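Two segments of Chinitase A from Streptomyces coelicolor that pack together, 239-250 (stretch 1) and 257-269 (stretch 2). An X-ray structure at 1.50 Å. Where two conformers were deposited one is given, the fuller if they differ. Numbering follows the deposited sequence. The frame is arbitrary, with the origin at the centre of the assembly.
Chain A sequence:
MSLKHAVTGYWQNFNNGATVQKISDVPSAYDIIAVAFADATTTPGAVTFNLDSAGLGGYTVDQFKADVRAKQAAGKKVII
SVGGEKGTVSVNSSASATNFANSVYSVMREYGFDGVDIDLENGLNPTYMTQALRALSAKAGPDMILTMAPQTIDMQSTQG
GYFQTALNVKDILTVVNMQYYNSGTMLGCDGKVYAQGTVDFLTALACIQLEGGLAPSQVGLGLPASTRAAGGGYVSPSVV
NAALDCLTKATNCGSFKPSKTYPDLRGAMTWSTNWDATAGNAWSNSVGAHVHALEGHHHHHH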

ATOM      1  N   VAL A 239      -8.239  15.664   7.781  1.00 12.98           N
ATOM      2  CA  VAL A 239      -8.889  14.483   8.385  1.00 12.35           C
ATOM      3  C   VAL A 239      -7.879  13.330   8.564  1.00 12.27           C
ATOM      4  O   VAL A 239      -7.866  12.640   9.601  1.00 11.07           O
ATOM      5  N   VAL A 240      -7.058  13.082   7.542  1.00 10.63           N
ATOM      6  CA  VAL A 240      -6.015  12.077   7.684  1.00 10.27           C
ATOM      7  C   VAL A 240      -5.106  12.457   8.872  1.00 10.77           C
ATOM      8  O   VAL A 240      -4.752  11.598   9.706  1.00 10.93           O
ATOM      9  N   ASN A 241      -4.688  13.720   8.925  1.00 10.95           N
ATOM     10  CA  ASN A 241      -3.767  14.179   9.998  1.00 10.20           C
ATOM     11  C   ASN A 241      -4.430  14.062  11.364  1.00 10.28           C
ATOM     12  O   ASN A 241      -3.765  13.680  12.314  1.00 11.32           O
ATOM     13  N   ALA A 242      -5.735  14.353  11.437  1.00 10.04           N
ATOM     14  CA  ALA A 242      -6.447  14.146  12.701  1.00 10.60           C
ATOM     15  C   ALA A 242      -6.448  12.680  13.121  1.00 10.84           C
ATOM     16  O   ALA A 242      -6.247  12.349  14.313  1.00 11.26           O
ATOM     17  N   ALA A 243      -6.700  11.776  12.178  1.00 10.06           N
ATOM     18  CA  ALA A 243      -6.696  10.363  12.529  1.00  9.73           C
ATOM     19  C   ALA A 243      -5.303   9.920  13.020  1.00 10.08           C
ATOM     20  O   ALA A 243      -5.172   9.113  13.941  1.00 10.07           O
ATOM     21  N   LEU A 244      -4.267  10.396  12.326  1.00  9.50           N
ATOM     22  CA  LEU A 244      -2.890  10.093  12.754  1.00 10.30           C
ATOM     23  C   LEU A 244      -2.652  10.599  14.184  1.00 11.13           C
ATOM     24  O   LEU A 244      -2.082   9.861  14.979  1.00 12.01           O
ATOM     25  N   ASP A 245      -3.089  11.832  14.446  1.00 10.95           N
ATOM     26  CA  ASP A 245      -2.969  12.419  15.811  1.00 11.45           C
ATOM     27  C   ASP A 245      -3.730  11.558  16.803  1.00 11.74           C
ATOM     28  O   ASP A 245      -3.269  11.328  17.932  1.00 11.98           O
ATOM     29  N   CYS A 246      -4.938  11.158  16.436  1.00 10.19           N
ATOM     30  CA  CYS A 246      -5.767  10.430  17.393  1.00 10.53           C
ATOM     31  C   CYS A 246      -5.100   9.124  17.807  1.00 10.83           C
ATOM     32  O   CYS A 246      -4.980   8.776  19.019  1.00 11.82           O
ATOM     33  N   LEU A 247      -4.602   8.386  16.819  1.00  9.64           N
ATOM     34  CA  LEU A 247      -3.983   7.082  17.089  1.00 10.00           C
ATOM     35  C   LEU A 247      -2.635   7.247  17.791  1.00 10.52           C
ATOM     36  O   LEU A 247      -2.327   6.449  18.669  1.00 11.65           O
ATOM     37  N   THR A 248      -1.835   8.246  17.389  1.00 11.11           N
ATOM     38  CA  THR A 248      -0.445   8.332  17.918  1.00 12.12           C
ATOM     39  C   THR A 248      -0.337   9.074  19.253  1.00 13.14           C
ATOM     40  O   THR A 248       0.575   8.776  20.027  1.00 14.47           O
ATOM     41  N   LYS A 249      -1.222  10.042  19.470  1.00 12.07           N
ATOM     42  CA  LYS A 249      -1.026  10.916  20.635  0.70 13.44           C
ATOM     43  C   LYS A 249      -2.306  11.339  21.333  1.00 13.17           C
ATOM     44  O   LYS A 249      -2.266  12.207  22.233  1.00 13.82           O
ATOM     45  N   ALA A 250      -3.418  10.694  20.987  1.00 11.63           N
ATOM     46  CA  ALA A 250      -4.696  10.937  21.663  1.00 11.80           C
ATOM     47  C   ALA A 250      -5.164  12.377  21.535  1.00 12.50           C
ATOM     48  O   ALA A 250      -5.736  12.972  22.465  1.00 14.41           O
ATOM     49  N   LYS A 257     -12.682   6.829  20.372  1.00  9.68           N
ATOM     50  CA  LYS A 257     -11.428   7.015  21.120  1.00  9.63           C
ATOM     51  C   LYS A 257     -10.723   5.683  21.321  1.00  9.39           C
ATOM     52  O   LYS A 257     -11.212   4.799  22.018  1.00 10.65           O
ATOM     53  N   PRO A 258      -9.552   5.511  20.646  1.00 10.29           N
ATOM     54  CA  PRO A 258      -8.818   4.285  20.921  1.00 10.78           C
ATOM     55  C   PRO A 258      -8.471   4.150  22.404  1.00 11.12           C
ATOM     56  O   PRO A 258      -8.266   5.153  23.095  1.00 10.83           O
ATOM     57  N   SER A 259      -8.356   2.922  22.894  1.00 11.90           N
ATOM     58  CA  SER A 259      -8.001   2.752  24.295  0.70 11.71           C
ATOM     59  C   SER A 259      -6.580   3.148  24.597  1.00 11.74           C
ATOM     60  O   SER A 259      -6.268   3.535  25.720  1.00 11.48           O
ATOM     61  N   LYS A 260      -5.704   3.018  23.596  1.00 11.73           N
ATOM     62  CA  LYS A 260      -4.277   3.279  23.766  1.00 13.00           C
ATOM     63  C   LYS A 260      -3.767   4.311  22.767  1.00 12.10           C
ATOM     64  O   LYS A 260      -4.526   4.756  21.878  1.00 11.95           O
ATOM     65  N   THR A 261      -2.514   4.738  22.950  1.00 12.57           N
ATOM     66  CA  THR A 261      -1.795   5.502  21.925  1.00 12.94           C
ATOM     67  C   THR A 261      -0.771   4.573  21.303  1.00 13.43           C
ATOM     68  O   THR A 261      -0.333   3.610  21.931  1.00 12.76           O
ATOM     69  N   TYR A 262      -0.459   4.849  20.034  1.00 11.91           N
ATOM     70  CA  TYR A 262       0.421   4.021  19.213  1.00 13.18           C
ATOM     71  C   TYR A 262       1.395   4.951  18.496  1.00 14.12           C
ATOM     72  O   TYR A 262       1.274   5.206  17.289  1.00 13.25           O
ATOM     73  N   PRO A 263       2.378   5.525  19.226  1.00 14.49           N
ATOM     74  CA  PRO A 263       3.251   6.542  18.637  1.00 15.03           C
ATOM     75  C   PRO A 263       4.071   6.060  17.442  1.00 13.89           C
ATOM     76  O   PRO A 263       4.458   6.909  16.613  1.00 15.11           O
ATOM     77  N   ASP A 264       4.322   4.752  17.345  1.00 14.07           N
ATOM     78  CA  ASP A 264       5.125   4.220  16.206  1.00 14.51           C
ATOM     79  C   ASP A 264       4.284   3.847  14.989  1.00 13.18           C
ATOM     80  O   ASP A 264       4.771   3.167  14.083  1.00 12.73           O
ATOM     81  N   LEU A 265       3.036   4.302  14.964  1.00 11.63           N
ATOM     82  CA  LEU A 265       2.164   4.097  13.772  1.00 11.34           C
ATOM     83  C   LEU A 265       2.958   4.457  12.515  1.00 10.80           C
ATOM     84  O   LEU A 265       3.588   5.532  12.464  1.00 12.25           O
ATOM     85  N   ARG A 266       2.909   3.591  11.494  1.00 10.75           N
ATOM     86  CA  ARG A 266       3.834   3.818  10.360  1.00 11.26           C
ATOM     87  C   ARG A 266       3.589   5.152   9.659  1.00 11.16           C
ATOM     88  O   ARG A 266       4.507   5.926   9.401  1.00 11.98           O
ATOM     89  N   GLY A 267       2.334   5.415   9.285  1.00 10.71           N
ATOM     90  CA  GLY A 267       2.037   6.603   8.482  1.00  9.75           C
ATOM     91  C   GLY A 267       0.816   6.421   7.616  1.00 10.36           C
ATOM     92  O   GLY A 267      -0.220   5.903   8.066  1.00 10.03           O
ATOM     93  N   ALA A 268       0.966   6.824   6.346  1.00 10.13           N
ATOM     94  CA  ALA A 268      -0.187   6.912   5.450  1.00  9.26           C
ATOM     95  C   ALA A 268       0.196   6.450   4.074  1.00  9.21           C
ATOM     96  O   ALA A 268       1.374   6.239   3.771  1.00  9.76           O
HETATM   97  N   MSE A 269      -0.834   6.271   3.252  1.00  8.30           N
HETATM   98  CA  MSE A 269      -0.635   5.787   1.870  1.00  9.05           C
HETATM   99  C   MSE A 269      -1.662   6.502   0.999  1.00  8.86           C
HETATM  100  O   MSE A 269      -2.755   6.857   1.468  1.00  8.47           O
TER

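The helix of stretch 1 lies against a chain that is mostly loop and becomes a strand only at Gly267, and apolar side chains from both partners make much of the fit. Leu265 (t, p) is the main bump from stretch 2. Its CB points toward the helix, and its CD2 methyl enters a hollow lined by two leucines, 3.7 Å from Leu244 CD2 and 3.9 Å from Leu247 CD1. Both helix leucines adopt m, t; Leu244 leaves its backbone sideways, but its end swings nearer. Thr248 (p) closes this pocket: its CG2 sits 3.6 Å from Leu265 CB, while its OG1 donates to Leu244 O at 2.8 Å, satisfying the hydroxyl within the helix and leaving the methyl for packing.

At one end of the contact the bumps are smaller. Val240 (t) points toward the strand, and its CG1 meets Ala268 CB at 4.3 Å, while Gly267, whose backbone angles call for glycine, has its O 3.8 Å from Leu244 CD2, a van der Waals contact. Toward the other end, the compact ring of Pro258 fits between Cys246 and Leu247, with CD 3.4 Å from Cys246 SG and CG 3.9 Å from Leu247 CD2. Cys246 (t) is also bonded covalently to a group elsewhere in the structure.

Polar links are made near the C-terminal end of the helix. Leu247 O accepts a hydrogen bond from Tyr262 N at 2.8 Å and lies at the edge of the tyrosine ring. A water donates to Cys246 O (2.7 Å) and Lys260 O (2.8 Å) and accepts from Lys257 NZ (2.8 Å), bridging the stretches. The flexible lysine chain also brings NZ within 2.8 Å of Pro258 O, to which it donates. Beyond the helix, Ala250 CB points toward stretch 2 and lies 3.8 Å from both Lys257 NZ and Thr261 CG2.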

ATOM      1  CB  VAL A 239     -10.139  14.017   7.587  1.00 13.01           C
ATOM      2  CG1 VAL A 239     -10.680  12.670   8.122  1.00 11.95           C
ATOM      3  CG2 VAL A 239     -11.246  15.118   7.609  1.00 14.50           C
ATOM      4  CB  VAL A 240      -5.110  11.954   6.409  1.00 10.87           C
ATOM      5  CG1 VAL A 240      -4.058  10.863   6.621  1.00 11.56           C
ATOM      6  CG2 VAL A 240      -5.989  11.676   5.166  1.00 11.75           C
ATOM      7  CB  ASN A 241      -3.301  15.617   9.718  1.00 10.77           C
ATOM      8  CG  ASN A 241      -2.495  15.701   8.438  1.00 11.75           C
ATOM      9  OD1 ASN A 241      -1.956  14.692   7.965  1.00 11.92           O
ATOM     10  ND2 ASN A 241      -2.363  16.921   7.889  1.00 13.93           N
ATOM     11  CB  ALA A 242      -7.845  14.676  12.611  1.00 11.06           C
ATOM     12  CB  ALA A 243      -7.131   9.518  11.289  1.00 11.07           C
ATOM     13  CB  LEU A 244      -1.883  10.731  11.783  1.00 11.39           C
ATOM     14  CG  LEU A 244      -1.869  10.098  10.374  1.00 10.89           C
ATOM     15  CD1 LEU A 244      -1.022  11.063   9.507  1.00 13.00           C
ATOM     16  CD2 LEU A 244      -1.273   8.699  10.405  1.00 10.85           C
ATOM     17  CB  ASP A 245      -3.525  13.829  15.830  1.00 11.76           C
ATOM     18  CG  ASP A 245      -2.637  14.820  15.092  1.00 12.84           C
ATOM     19  OD1 ASP A 245      -1.495  14.441  14.718  1.00 14.36           O
ATOM     20  OD2 ASP A 245      -3.130  15.951  14.937  1.00 14.76           O
ATOM     21  CB  CYS A 246      -7.148  10.222  16.766  1.00 11.09           C
ATOM     22  SG  CYS A 246      -8.294   9.207  17.766  1.00 10.26           S
ATOM     23  CB  LEU A 247      -3.769   6.324  15.763  1.00 10.42           C
ATOM     24  CG  LEU A 247      -5.107   5.851  15.148  1.00 10.67           C
ATOM     25  CD1 LEU A 247      -4.898   5.465  13.631  1.00 10.11           C
ATOM     26  CD2 LEU A 247      -5.689   4.666  15.882  1.00  9.85           C
ATOM     27  CB  THR A 248       0.518   9.010  16.906  1.00 12.18           C
ATOM     28  OG1 THR A 248       0.100  10.342  16.620  1.00 12.93           O
ATOM     29  CG2 THR A 248       0.610   8.166  15.595  1.00 13.88           C
ATOM     30  CB  LYS A 249      -0.152  12.120  20.258  0.70 13.90           C
ATOM     31  CG  LYS A 249      -0.765  13.062  19.226  0.70 14.71           C
ATOM     32  CD  LYS A 249       0.288  14.125  18.799  0.70 16.59           C
ATOM     33  CE  LYS A 249      -0.212  15.028  17.694  0.70 21.91           C
ATOM     34  NZ  LYS A 249       0.658  16.255  17.437  0.70 22.06           N
ATOM     35  CB  ALA A 250      -4.658  10.486  23.156  1.00 12.04           C
ATOM     36  CB  LYS A 257     -11.743   7.653  22.490  1.00  9.94           C
ATOM     37  CG  LYS A 257     -10.466   7.798  23.385  1.00  9.76           C
ATOM     38  CD  LYS A 257      -9.520   8.826  22.790  1.00 10.45           C
ATOM     39  CE  LYS A 257      -8.196   8.978  23.592  1.00 11.35           C
ATOM     40  NZ  LYS A 257      -7.320   7.756  23.416  1.00  9.84           N
ATOM     41  CB  PRO A 258      -7.536   4.447  20.084  1.00 11.69           C
ATOM     42  CG  PRO A 258      -7.858   5.482  19.009  1.00 11.91           C
ATOM     43  CD  PRO A 258      -8.885   6.407  19.673  1.00 10.42           C
ATOM     44  CB  SER A 259      -8.225   1.322  24.749  0.70 13.46           C
ATOM     45  OG  SER A 259      -9.595   0.979  24.624  0.70 16.87           O
ATOM     46  CB  LYS A 260      -3.476   1.970  23.589  1.00 13.69           C
ATOM     47  CG  LYS A 260      -3.694   0.953  24.705  1.00 17.66           C
ATOM     48  CD  LYS A 260      -2.962  -0.360  24.381  1.00 19.01           C
ATOM     49  CE  LYS A 260      -3.578  -1.490  25.163  1.00 28.26           C
ATOM     50  NZ  LYS A 260      -3.087  -1.450  26.555  1.00 32.24           N
ATOM     51  CB  THR A 261      -1.050   6.733  22.462  1.00 14.20           C
ATOM     52  OG1 THR A 261      -0.154   6.323  23.508  1.00 17.42           O
ATOM     53  CG2 THR A 261      -2.024   7.797  23.011  1.00 15.48           C
ATOM     54  CB  TYR A 262      -0.432   3.261  18.189  1.00 12.39           C
ATOM     55  CG  TYR A 262      -1.452   2.368  18.811  1.00 12.56           C
ATOM     56  CD1 TYR A 262      -1.115   1.068  19.223  1.00 14.43           C
ATOM     57  CD2 TYR A 262      -2.760   2.829  19.009  1.00 12.66           C
ATOM     58  CE1 TYR A 262      -2.054   0.247  19.782  1.00 13.80           C
ATOM     59  CE2 TYR A 262      -3.698   2.006  19.587  1.00 12.71           C
ATOM     60  CZ  TYR A 262      -3.353   0.719  19.965  1.00 13.03           C
ATOM     61  OH  TYR A 262      -4.288  -0.125  20.537  1.00 18.74           O
ATOM     62  CB  PRO A 263       4.185   6.965  19.789  1.00 16.72           C
ATOM     63  CG  PRO A 263       3.764   6.194  20.960  1.00 17.32           C
ATOM     64  CD  PRO A 263       2.559   5.366  20.691  1.00 14.98           C
ATOM     65  CB  ASP A 264       5.986   3.027  16.629  1.00 16.56           C
ATOM     66  CG  ASP A 264       7.102   3.428  17.579  1.00 22.93           C
ATOM     67  OD1 ASP A 264       7.451   4.634  17.652  1.00 27.39           O
ATOM     68  OD2 ASP A 264       7.609   2.519  18.268  1.00 30.64           O
ATOM     69  CB  LEU A 265       0.922   4.997  13.876  1.00 11.66           C
ATOM     70  CG  LEU A 265      -0.131   4.662  12.842  1.00 11.29           C
ATOM     71  CD1 LEU A 265      -0.855   3.363  13.177  1.00 12.48           C
ATOM     72  CD2 LEU A 265      -1.114   5.804  12.756  1.00 12.14           C
ATOM     73  CB  ARG A 266       3.730   2.686   9.333  1.00 11.76           C
ATOM     74  CG  ARG A 266       4.661   2.883   8.105  1.00 12.99           C
ATOM     75  CD  ARG A 266       6.114   2.810   8.488  1.00 17.35           C
ATOM     76  NE  ARG A 266       6.402   1.428   8.805  1.00 16.46           N
ATOM     77  CZ  ARG A 266       7.608   0.887   8.752  1.00 19.85           C
ATOM     78  NH1 ARG A 266       8.663   1.632   8.452  1.00 22.18           N
ATOM     79  NH2 ARG A 266       7.741  -0.402   9.050  1.00 19.91           N
ATOM     80  CB  ALA A 268      -0.763   8.360   5.412  1.00 10.30           C
HETATM   81  CB  MSE A 269      -0.872   4.268   1.808  1.00  8.90           C
HETATM   82  CG  MSE A 269      -0.864   3.694   0.375  1.00 11.15           C
HETATM   83 SE   MSE A 269      -2.676   3.808  -0.475  1.00 14.76          SE
HETATM   84  CE  MSE A 269      -3.382   2.053   0.036  1.00 10.97           C
TER
HETATM   85  O   HOH W   1      -5.521   7.331  21.253  1.00 11.38           O